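Local structure of type C neurotoxin (Clostridium botulinum, 3PME) at residues A[274-279]-A[294-299]; A[251-256]-A[376-381]. The protein probably binds gangliosides and phospholipid at the nerve-cell membrane, as the receptor-binding domain of a botulinum C/D mosaic neurotoxin. All blocks are in the same frame, centred on the assembly; numbering follows the deposited sequence.

Contact 1 (A[274-279]-A[294-299]); sequences TIKSAA and MFHMLY. With SO4 (sulfate ion), chain C.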
ATOM      1  N   THR A 274      -3.720  12.747 -14.087  1.00 16.38           N
ATOM      2  CA  THR A 274      -4.841  11.846 -13.867  1.00 17.51           C
ATOM      3  C   THR A 274      -4.778  10.753 -14.925  1.00 18.93           C
ATOM      4  O   THR A 274      -4.165  10.926 -15.974  1.00 19.63           O
ATOM      5  CB  THR A 274      -6.187  12.540 -13.922  1.00 19.26           C
ATOM      6  OG1 THR A 274      -6.342  13.144 -15.210  1.00 18.99           O
ATOM      7  CG2 THR A 274      -6.278  13.615 -12.846  1.00 18.40           C
ATOM      8  N   ILE A 275      -5.366   9.603 -14.619  1.00 18.10           N
ATOM      9  CA  ILE A 275      -5.337   8.475 -15.538  1.00 16.32           C
ATOM     10  C   ILE A 275      -6.732   8.270 -16.098  1.00 18.98           C
ATOM     11  O   ILE A 275      -7.723   8.287 -15.352  1.00 20.25           O
ATOM     12  CB  ILE A 275      -4.838   7.184 -14.837  1.00 18.21           C
ATOM     13  CG1 ILE A 275      -3.495   7.442 -14.154  1.00 19.45           C
ATOM     14  CG2 ILE A 275      -4.720   6.041 -15.845  1.00 18.15           C
ATOM     15  CD1 ILE A 275      -3.028   6.287 -13.266  1.00 18.76           C
ATOM     16  N   LYS A 276      -6.809   8.115 -17.414  1.00 18.49           N
ATOM     17  CA  LYS A 276      -8.083   7.940 -18.095  1.00 18.37           C
ATOM     18  C   LYS A 276      -8.157   6.561 -18.736  1.00 17.71           C
ATOM     19  O   LYS A 276      -7.151   6.008 -19.163  1.00 20.00           O
ATOM     20  CB  LYS A 276      -8.262   9.016 -19.173  1.00 20.79           C
ATOM     21  CG  LYS A 276      -8.164  10.447 -18.665  1.00 24.33           C
ATOM     22  CD  LYS A 276      -9.372  10.785 -17.839  1.00 28.81           C
ATOM     23  CE  LYS A 276      -9.414  12.249 -17.463  1.00 33.00           C
ATOM     24  NZ  LYS A 276     -10.635  12.523 -16.661  1.00 30.86           N
ATOM     25  N   SER A 277      -9.358   5.995 -18.786  1.00 19.71           N
ATOM     26  CA  SER A 277      -9.539   4.675 -19.376  1.00 19.63           C
ATOM     27  C   SER A 277      -9.682   4.761 -20.889  1.00 23.29           C
ATOM     28  O   SER A 277     -10.490   5.541 -21.392  1.00 24.41           O
ATOM     29  CB  SER A 277     -10.778   4.003 -18.794  1.00 22.12           C
ATOM     30  OG  SER A 277     -10.977   2.742 -19.407  1.00 24.88           O
ATOM     31  N   ALA A 278      -8.901   3.960 -21.607  1.00 20.88           N
ATOM     32  CA  ALA A 278      -9.013   3.900 -23.064  1.00 23.52           C
ATOM     33  C   ALA A 278     -10.135   2.958 -23.480  1.00 28.82           C
ATOM     34  O   ALA A 278     -10.420   2.807 -24.672  1.00 32.12           O
ATOM     35  CB  ALA A 278      -7.702   3.460 -23.679  1.00 23.55           C
ATOM     36  N   ALA A 279     -10.782   2.348 -22.493  1.00 25.44           N
ATOM     37  CA  ALA A 279     -11.813   1.347 -22.741  1.00 30.05           C
ATOM     38  C   ALA A 279     -13.149   1.762 -22.136  1.00 33.27           C
ATOM     39  O   ALA A 279     -14.042   0.936 -21.943  1.00 41.35           O
ATOM     40  CB  ALA A 279     -11.371  -0.016 -22.195  1.00 33.27           C
ATOM     41  N   MET A 294      -4.739   6.293 -20.579  1.00 18.30           N
ATOM     42  CA  MET A 294      -4.085   7.500 -21.058  1.00 16.79           C
ATOM     43  C   MET A 294      -3.762   8.356 -19.841  1.00 18.93           C
ATOM     44  O   MET A 294      -4.409   8.232 -18.810  1.00 18.66           O
ATOM     45  CB  MET A 294      -5.007   8.253 -22.018  1.00 18.77           C
ATOM     46  CG  MET A 294      -5.303   7.439 -23.263  1.00 19.13           C
ATOM     47  SD  MET A 294      -6.675   8.080 -24.223  1.00 26.97           S
ATOM     48  CE  MET A 294      -8.056   7.793 -23.110  1.00 28.70           C
ATOM     49  N   PHE A 295      -2.754   9.214 -19.956  1.00 16.69           N
ATOM     50  CA  PHE A 295      -2.396  10.120 -18.869  1.00 17.52           C
ATOM     51  C   PHE A 295      -2.747  11.538 -19.261  1.00 17.40           C
ATOM     52  O   PHE A 295      -2.359  11.983 -20.344  1.00 18.14           O
ATOM     53  CB  PHE A 295      -0.885  10.058 -18.591  1.00 17.88           C
ATOM     54  CG  PHE A 295      -0.398   8.706 -18.159  1.00 19.21           C
ATOM     55  CD1 PHE A 295      -0.498   8.309 -16.835  1.00 18.10           C
ATOM     56  CD2 PHE A 295       0.167   7.835 -19.078  1.00 19.06           C
ATOM     57  CE1 PHE A 295      -0.054   7.059 -16.435  1.00 18.88           C
ATOM     58  CE2 PHE A 295       0.623   6.577 -18.686  1.00 18.72           C
ATOM     59  CZ  PHE A 295       0.522   6.193 -17.357  1.00 18.20           C
ATOM     60  N   HIS A 296      -3.490  12.241 -18.411  1.00 18.29           N
ATOM     61  CA  HIS A 296      -3.758  13.658 -18.644  1.00 16.81           C
ATOM     62  C   HIS A 296      -3.005  14.510 -17.638  1.00 17.58           C
ATOM     63  O   HIS A 296      -2.701  14.064 -16.530  1.00 17.53           O
ATOM     64  CB  HIS A 296      -5.255  13.964 -18.571  1.00 18.83           C
ATOM     65  CG  HIS A 296      -6.013  13.526 -19.786  1.00 18.74           C
ATOM     66  ND1 HIS A 296      -7.246  14.047 -20.120  1.00 21.41           N
ATOM     67  CD2 HIS A 296      -5.697  12.647 -20.764  1.00 19.79           C
ATOM     68  CE1 HIS A 296      -7.671  13.480 -21.234  1.00 22.57           C
ATOM     69  NE2 HIS A 296      -6.751  12.632 -21.652  1.00 20.84           N
ATOM     70  N   MET A 297      -2.681  15.733 -18.028  1.00 16.76           N
ATOM     71  CA  MET A 297      -2.080  16.695 -17.116  1.00 17.21           C
ATOM     72  C   MET A 297      -2.703  18.059 -17.375  1.00 18.81           C
ATOM     73  O   MET A 297      -2.738  18.515 -18.516  1.00 19.81           O
ATOM     74  CB  MET A 297      -0.564  16.787 -17.295  1.00 19.20           C
ATOM     75  CG  MET A 297       0.097  17.745 -16.298  1.00 20.08           C
ATOM     76  SD  MET A 297       1.852  18.070 -16.605  1.00 19.93           S
ATOM     77  CE  MET A 297       2.597  16.537 -16.024  1.00 20.40           C
ATOM     78  N   LEU A 298      -3.218  18.680 -16.322  1.00 18.39           N
ATOM     79  CA  LEU A 298      -3.675  20.068 -16.389  1.00 18.47           C
ATOM     80  C   LEU A 298      -2.441  20.906 -16.095  1.00 19.19           C
ATOM     81  O   LEU A 298      -1.811  20.775 -15.023  1.00 20.99           O
ATOM     82  CB  LEU A 298      -4.762  20.317 -15.350  1.00 20.40           C
ATOM     83  CG  LEU A 298      -5.392  21.715 -15.327  1.00 20.23           C
ATOM     84  CD1 LEU A 298      -5.976  22.111 -16.687  1.00 20.84           C
ATOM     85  CD2 LEU A 298      -6.464  21.747 -14.249  1.00 20.67           C
ATOM     86  N   TYR A 299      -2.054  21.724 -17.065  1.00 18.61           N
ATOM     87  CA  TYR A 299      -0.838  22.521 -16.963  1.00 18.30           C
ATOM     88  C   TYR A 299      -1.101  23.927 -17.500  1.00 21.11           C
ATOM     89  O   TYR A 299      -1.537  24.077 -18.638  1.00 20.57           O
ATOM     90  CB  TYR A 299       0.294  21.854 -17.755  1.00 20.06           C
ATOM     91  CG  TYR A 299       1.588  22.613 -17.676  1.00 20.36           C
ATOM     92  CD1 TYR A 299       2.460  22.422 -16.609  1.00 23.03           C
ATOM     93  CD2 TYR A 299       1.946  23.520 -18.671  1.00 22.49           C
ATOM     94  CE1 TYR A 299       3.646  23.125 -16.526  1.00 24.01           C
ATOM     95  CE2 TYR A 299       3.121  24.225 -18.595  1.00 22.70           C
ATOM     96  CZ  TYR A 299       3.966  24.027 -17.524  1.00 24.51           C
ATOM     97  OH  TYR A 299       5.145  24.731 -17.454  1.00 30.13           O
TER
HETATM   98  S   SO4 C   2       7.028  23.775 -14.170  0.50 25.53           S
HETATM   99  O1  SO4 C   2       8.309  23.400 -13.568  0.50 25.86           O
HETATM  100  O2  SO4 C   2       6.041  22.723 -14.000  0.50 22.42           O
HETATM  101  O3  SO4 C   2       6.544  24.987 -13.514  0.50 34.01           O
HETATM  102  O4  SO4 C   2       7.211  24.028 -15.598  0.50 29.67           O

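Contact 2 (A[251-256]-A[376-381]); sequences PKNNIL and WRFSFE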
ATOM      1  N   PRO A 251       6.997  19.956 -18.380  1.00 20.22           N
ATOM      2  CA  PRO A 251       7.304  20.163 -19.795  1.00 21.41           C
ATOM      3  C   PRO A 251       8.456  21.143 -19.940  1.00 22.40           C
ATOM      4  O   PRO A 251       8.472  22.187 -19.290  1.00 24.82           O
ATOM      5  CB  PRO A 251       6.014  20.781 -20.341  1.00 25.04           C
ATOM      6  CG  PRO A 251       5.436  21.499 -19.188  1.00 27.58           C
ATOM      7  CD  PRO A 251       5.792  20.685 -17.955  1.00 23.78           C
ATOM      8  N   LYS A 252       9.425  20.802 -20.776  1.00 20.08           N
ATOM      9  CA  LYS A 252      10.542  21.698 -21.037  1.00 22.71           C
ATOM     10  C   LYS A 252      10.927  21.553 -22.499  1.00 24.96           C
ATOM     11  O   LYS A 252      11.282  20.468 -22.946  1.00 23.00           O
ATOM     12  CB  LYS A 252      11.724  21.350 -20.130  1.00 24.61           C
ATOM     13  CG  LYS A 252      12.985  22.177 -20.363  1.00 29.21           C
ATOM     14  CD  LYS A 252      14.016  21.874 -19.277  1.00 34.29           C
ATOM     15  CE  LYS A 252      15.307  22.652 -19.491  1.00 35.60           C
ATOM     16  NZ  LYS A 252      16.226  22.454 -18.336  1.00 44.54           N
ATOM     17  N   ASN A 253      10.827  22.643 -23.253  1.00 27.55           N
ATOM     18  CA  ASN A 253      11.153  22.597 -24.675  1.00 28.70           C
ATOM     19  C   ASN A 253      10.511  21.405 -25.384  1.00 27.68           C
ATOM     20  O   ASN A 253      11.182  20.648 -26.102  1.00 25.92           O
ATOM     21  CB  ASN A 253      12.668  22.594 -24.884  1.00 30.48           C
ATOM     22  CG  ASN A 253      13.289  23.948 -24.632  1.00 37.99           C
ATOM     23  OD1 ASN A 253      12.693  24.980 -24.937  1.00 41.28           O
ATOM     24  ND2 ASN A 253      14.494  23.953 -24.075  1.00 41.70           N
ATOM     25  N   ASN A 254       9.211  21.238 -25.142  1.00 25.63           N
ATOM     26  CA  ASN A 254       8.361  20.329 -25.908  1.00 29.67           C
ATOM     27  C   ASN A 254       8.426  18.850 -25.540  1.00 24.84           C
ATOM     28  O   ASN A 254       7.824  18.017 -26.211  1.00 27.01           O
ATOM     29  CB  ASN A 254       8.585  20.519 -27.409  1.00 31.17           C
ATOM     30  CG  ASN A 254       8.209  21.911 -27.875  1.00 37.62           C
ATOM     31  OD1 ASN A 254       7.243  22.502 -27.389  1.00 40.38           O
ATOM     32  ND2 ASN A 254       8.979  22.450 -28.813  1.00 44.82           N
ATOM     33  N   ILE A 255       9.163  18.519 -24.486  1.00 22.85           N
ATOM     34  CA  ILE A 255       9.139  17.150 -23.984  1.00 21.08           C
ATOM     35  C   ILE A 255       8.932  17.195 -22.478  1.00 20.61           C
ATOM     36  O   ILE A 255       8.889  18.275 -21.876  1.00 26.15           O
ATOM     37  CB  ILE A 255      10.420  16.375 -24.319  1.00 27.18           C
ATOM     38  CG1 ILE A 255      11.604  16.980 -23.573  1.00 26.30           C
ATOM     39  CG2 ILE A 255      10.656  16.334 -25.839  1.00 24.06           C
ATOM     40  CD1 ILE A 255      12.701  15.985 -23.306  1.00 25.61           C
ATOM     41  N   LEU A 256       8.785  16.029 -21.865  1.00 18.26           N
ATOM     42  CA  LEU A 256       8.659  15.979 -20.420  1.00 16.65           C
ATOM     43  C   LEU A 256       9.991  15.566 -19.794  1.00 18.06           C
ATOM     44  O   LEU A 256      10.686  14.685 -20.303  1.00 18.36           O
ATOM     45  CB  LEU A 256       7.586  14.961 -20.030  1.00 19.10           C
ATOM     46  CG  LEU A 256       6.175  15.280 -20.498  1.00 18.76           C
ATOM     47  CD1 LEU A 256       5.253  14.117 -20.136  1.00 20.53           C
ATOM     48  CD2 LEU A 256       5.703  16.590 -19.869  1.00 19.05           C
ATOM     49  N   TRP A 376      16.615  15.996 -25.906  1.00 21.82           N
ATOM     50  CA  TRP A 376      16.277  16.919 -26.991  1.00 23.90           C
ATOM     51  C   TRP A 376      17.173  16.664 -28.188  1.00 24.29           C
ATOM     52  O   TRP A 376      18.396  16.700 -28.068  1.00 24.91           O
ATOM     53  CB  TRP A 376      16.429  18.377 -26.546  1.00 23.94           C
ATOM     54  CG  TRP A 376      15.563  18.760 -25.386  1.00 25.43           C
ATOM     55  CD1 TRP A 376      14.249  19.128 -25.431  1.00 24.33           C
ATOM     56  CD2 TRP A 376      15.947  18.814 -24.012  1.00 23.09           C
ATOM     57  NE1 TRP A 376      13.793  19.412 -24.171  1.00 24.60           N
ATOM     58  CE2 TRP A 376      14.814  19.222 -23.276  1.00 24.64           C
ATOM     59  CE3 TRP A 376      17.139  18.558 -23.327  1.00 23.50           C
ATOM     60  CZ2 TRP A 376      14.840  19.380 -21.893  1.00 24.90           C
ATOM     61  CZ3 TRP A 376      17.160  18.719 -21.961  1.00 23.23           C
ATOM     62  CH2 TRP A 376      16.019  19.129 -21.256  1.00 24.72           C
ATOM     63  N   ARG A 377      16.570  16.429 -29.348  1.00 24.38           N
ATOM     64  CA  ARG A 377      17.331  16.084 -30.540  1.00 24.29           C
ATOM     65  C   ARG A 377      18.329  17.175 -30.913  1.00 27.51           C
ATOM     66  O   ARG A 377      19.413  16.890 -31.419  1.00 28.13           O
ATOM     67  CB  ARG A 377      16.391  15.801 -31.721  1.00 24.86           C
ATOM     68  CG  ARG A 377      15.766  14.417 -31.696  1.00 24.85           C
ATOM     69  CD  ARG A 377      14.929  14.149 -32.952  1.00 28.18           C
ATOM     70  NE  ARG A 377      13.686  14.914 -32.920  1.00 29.07           N
ATOM     71  CZ  ARG A 377      12.574  14.509 -32.314  1.00 32.35           C
ATOM     72  NH1 ARG A 377      12.533  13.329 -31.694  1.00 25.93           N
ATOM     73  NH2 ARG A 377      11.496  15.282 -32.331  1.00 31.58           N
ATOM     74  N   PHE A 378      17.975  18.424 -30.645  1.00 27.96           N
ATOM     75  CA  PHE A 378      18.824  19.541 -31.038  1.00 32.56           C
ATOM     76  C   PHE A 378      19.960  19.823 -30.053  1.00 35.48           C
ATOM     77  O   PHE A 378      20.719  20.773 -30.244  1.00 34.77           O
ATOM     78  CB  PHE A 378      17.973  20.801 -31.190  1.00 34.21           C
ATOM     79  CG  PHE A 378      17.242  21.184 -29.937  1.00 36.83           C
ATOM     80  CD1 PHE A 378      17.869  21.940 -28.960  1.00 40.92           C
ATOM     81  CD2 PHE A 378      15.934  20.776 -29.729  1.00 38.87           C
ATOM     82  CE1 PHE A 378      17.203  22.290 -27.796  1.00 36.88           C
ATOM     83  CE2 PHE A 378      15.258  21.125 -28.571  1.00 38.44           C
ATOM     84  CZ  PHE A 378      15.896  21.882 -27.603  1.00 39.64           C
ATOM     85  N   SER A 379      20.082  19.009 -29.005  1.00 29.94           N
ATOM     86  CA  SER A 379      20.945  19.361 -27.873  1.00 31.15           C
ATOM     87  C   SER A 379      21.681  18.188 -27.228  1.00 30.51           C
ATOM     88  O   SER A 379      21.215  17.053 -27.275  1.00 31.50           O
ATOM     89  CB  SER A 379      20.106  20.063 -26.802  1.00 32.49           C
ATOM     90  OG  SER A 379      20.834  20.242 -25.607  1.00 33.53           O
ATOM     91  N   PHE A 380      22.826  18.481 -26.611  1.00 26.55           N
ATOM     92  CA  PHE A 380      23.544  17.495 -25.810  1.00 31.45           C
ATOM     93  C   PHE A 380      23.344  17.745 -24.316  1.00 27.61           C
ATOM     94  O   PHE A 380      24.080  17.211 -23.492  1.00 27.49           O
ATOM     95  CB  PHE A 380      25.040  17.491 -26.144  1.00 33.76           C
ATOM     96  CG  PHE A 380      25.423  16.524 -27.237  1.00 35.10           C
ATOM     97  CD1 PHE A 380      24.691  16.457 -28.414  1.00 37.03           C
ATOM     98  CD2 PHE A 380      26.532  15.697 -27.092  1.00 38.31           C
ATOM     99  CE1 PHE A 380      25.053  15.572 -29.424  1.00 38.57           C
ATOM    100  CE2 PHE A 380      26.897  14.811 -28.097  1.00 34.33           C
ATOM    101  CZ  PHE A 380      26.157  14.751 -29.263  1.00 34.87           C
ATOM    102  N   GLU A 381      22.346  18.550 -23.966  1.00 27.22           N
ATOM    103  CA  GLU A 381      22.022  18.776 -22.558  1.00 25.02           C
ATOM    104  C   GLU A 381      21.452  17.509 -21.941  1.00 24.63           C
ATOM    105  O   GLU A 381      20.588  16.852 -22.528  1.00 22.78           O
ATOM    106  CB  GLU A 381      21.018  19.918 -22.387  1.00 27.19           C
ATOM    107  CG  GLU A 381      20.804  20.319 -20.930  1.00 28.90           C
ATOM    108  CD  GLU A 381      19.752  21.402 -20.757  1.00 34.13           C
ATOM    109  OE1 GLU A 381      19.474  22.134 -21.733  1.00 35.80           O
ATOM    110  OE2 GLU A 381      19.204  21.525 -19.641  1.00 34.86           O
TER
HETATM  111  O   HOH W   1      16.504  22.559 -23.005  1.00 41.65           O

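Contact 1 (A[274-279]-A[294-299])
Four backbone hydrogen bonds join strand 274-277 to strand 294-299 as antiparallel neighbours in the beta-trefoil half of the receptor-binding domain. T274 and H296 form one hydrogen-bonded pair and K276 and M294 the next, with I275 and F295 a non-hydrogen-bonded pair between them, whose outward backbone groups bond to D234 and to I306 of strand 302-308. The straightest link runs from K276 N to M294 O, 2.8 Å with 175° at the hydrogen and in the carbonyl plane. The bonds from M294 N to K276 O and from H296 N to T274 O are also in plane, whereas T274 N approaches H296 O from above its plane. Two acceptors also take CA-H...O contacts: T274 O from F295 CA at 3.5 Å and M294 O from I275 CA at 3.4 Å.

On the face carrying K276 and H296, chi1 of the lysine (-56°) sets CG squarely over the imidazole, 3.8 Å from the ring centroid, a CH-pi contact 3° off the normal; the bend at chi2 then turns the rest of the chain. The polar ends part: K276 NZ makes a salt bridge with D234, and H296 ND1 is hydrogen-bonded to E303. M294 bends at chi3, so that CE comes to 3.7 Å from S277 O and touches A278. There the strand ends in an ST turn, S277 OG accepting from A279 N as well as from K281 N. On the other face, I275 CG1 lies obliquely 4.1 Å from F295 CD1. Farther along, Y299 OH donates to sulfate O4 at 2.9 Å; the ion, probably from the crystallisation liquor, is also hydrogen-bonded to Y248, N271 and K270. The two acids probably stabilise positive charge on lysine and histidine, which meet through the lysine's aliphatic stem.

Contact 2 (A[251-256]-A[376-381])
The indole of W376 packs on the tip of the beta hairpin 247-252/255-260, between a water on one face and I255 on the opposite one, with the carbonyl oxygens of K252 and N253 at its edge in the ring plane. The water sits 3.6 Å above the ring plane, over its centre; I255 CD1 makes a CH-pi contact with the five-membered ring, 3.9 Å from the centroid. F378 has W376 CB over one face, offset toward its rim, and N253 CB at its edge. The hairpin is closed by a type I' turn from K252 to I255; segment 376-381 of the loop between strands 366-373 and 383-389 contains a type I turn from W376 to S379.

W376 NE1 donates to K252 O at 3.0 Å, from above the carbonyl plane (39° out) although the oxygen lies almost in the plane of the indole. I255 N gives the same oxygen a second bond, within the hairpin, so the turn helps to place the acceptor. With CG anti to the backbone N (chi1 177°) and the chain extended, K252 crosses W376 at about a right angle and brings CG to 3.7 Å from CZ2. Its tip meets E381, also extended, end to end in a salt bridge. An ST turn sets E381 in place, its N donating to S379 OG. The loop is thus fastened to the hairpin by a buried indole and a more exposed ion pair, its bond from K252 NZ to E381 OE2 long and weak at 3.4 Å. The water over W376 completes the link, accepting from N253 ND2 at 2.7 Å and donating to E381 OE1.

In the fold
Both contacts belong to the C-terminal, trefoil-type part of the chain, with centres about 23 Å apart. Along the sequence contact 1 is nested inside the loop closed by contact 2: hairpin 247-252/255-260 is followed by strands 273-277 and 292-299, and loop 376-381 comes much later, between strands 366-373 and 383-389. That loop's flanking strands belong to the same curled antiparallel sheet as contact 1; the hairpin pairs chiefly with itself, though L256 is backbone-bonded to L329 of that sheet. The end of strand 292-299 packs against the hairpin next to its turn, Y299 CZ lying 3.4 Å from P251 CG, and contact 2 ties the hairpin's tip to a loop 120 residues on.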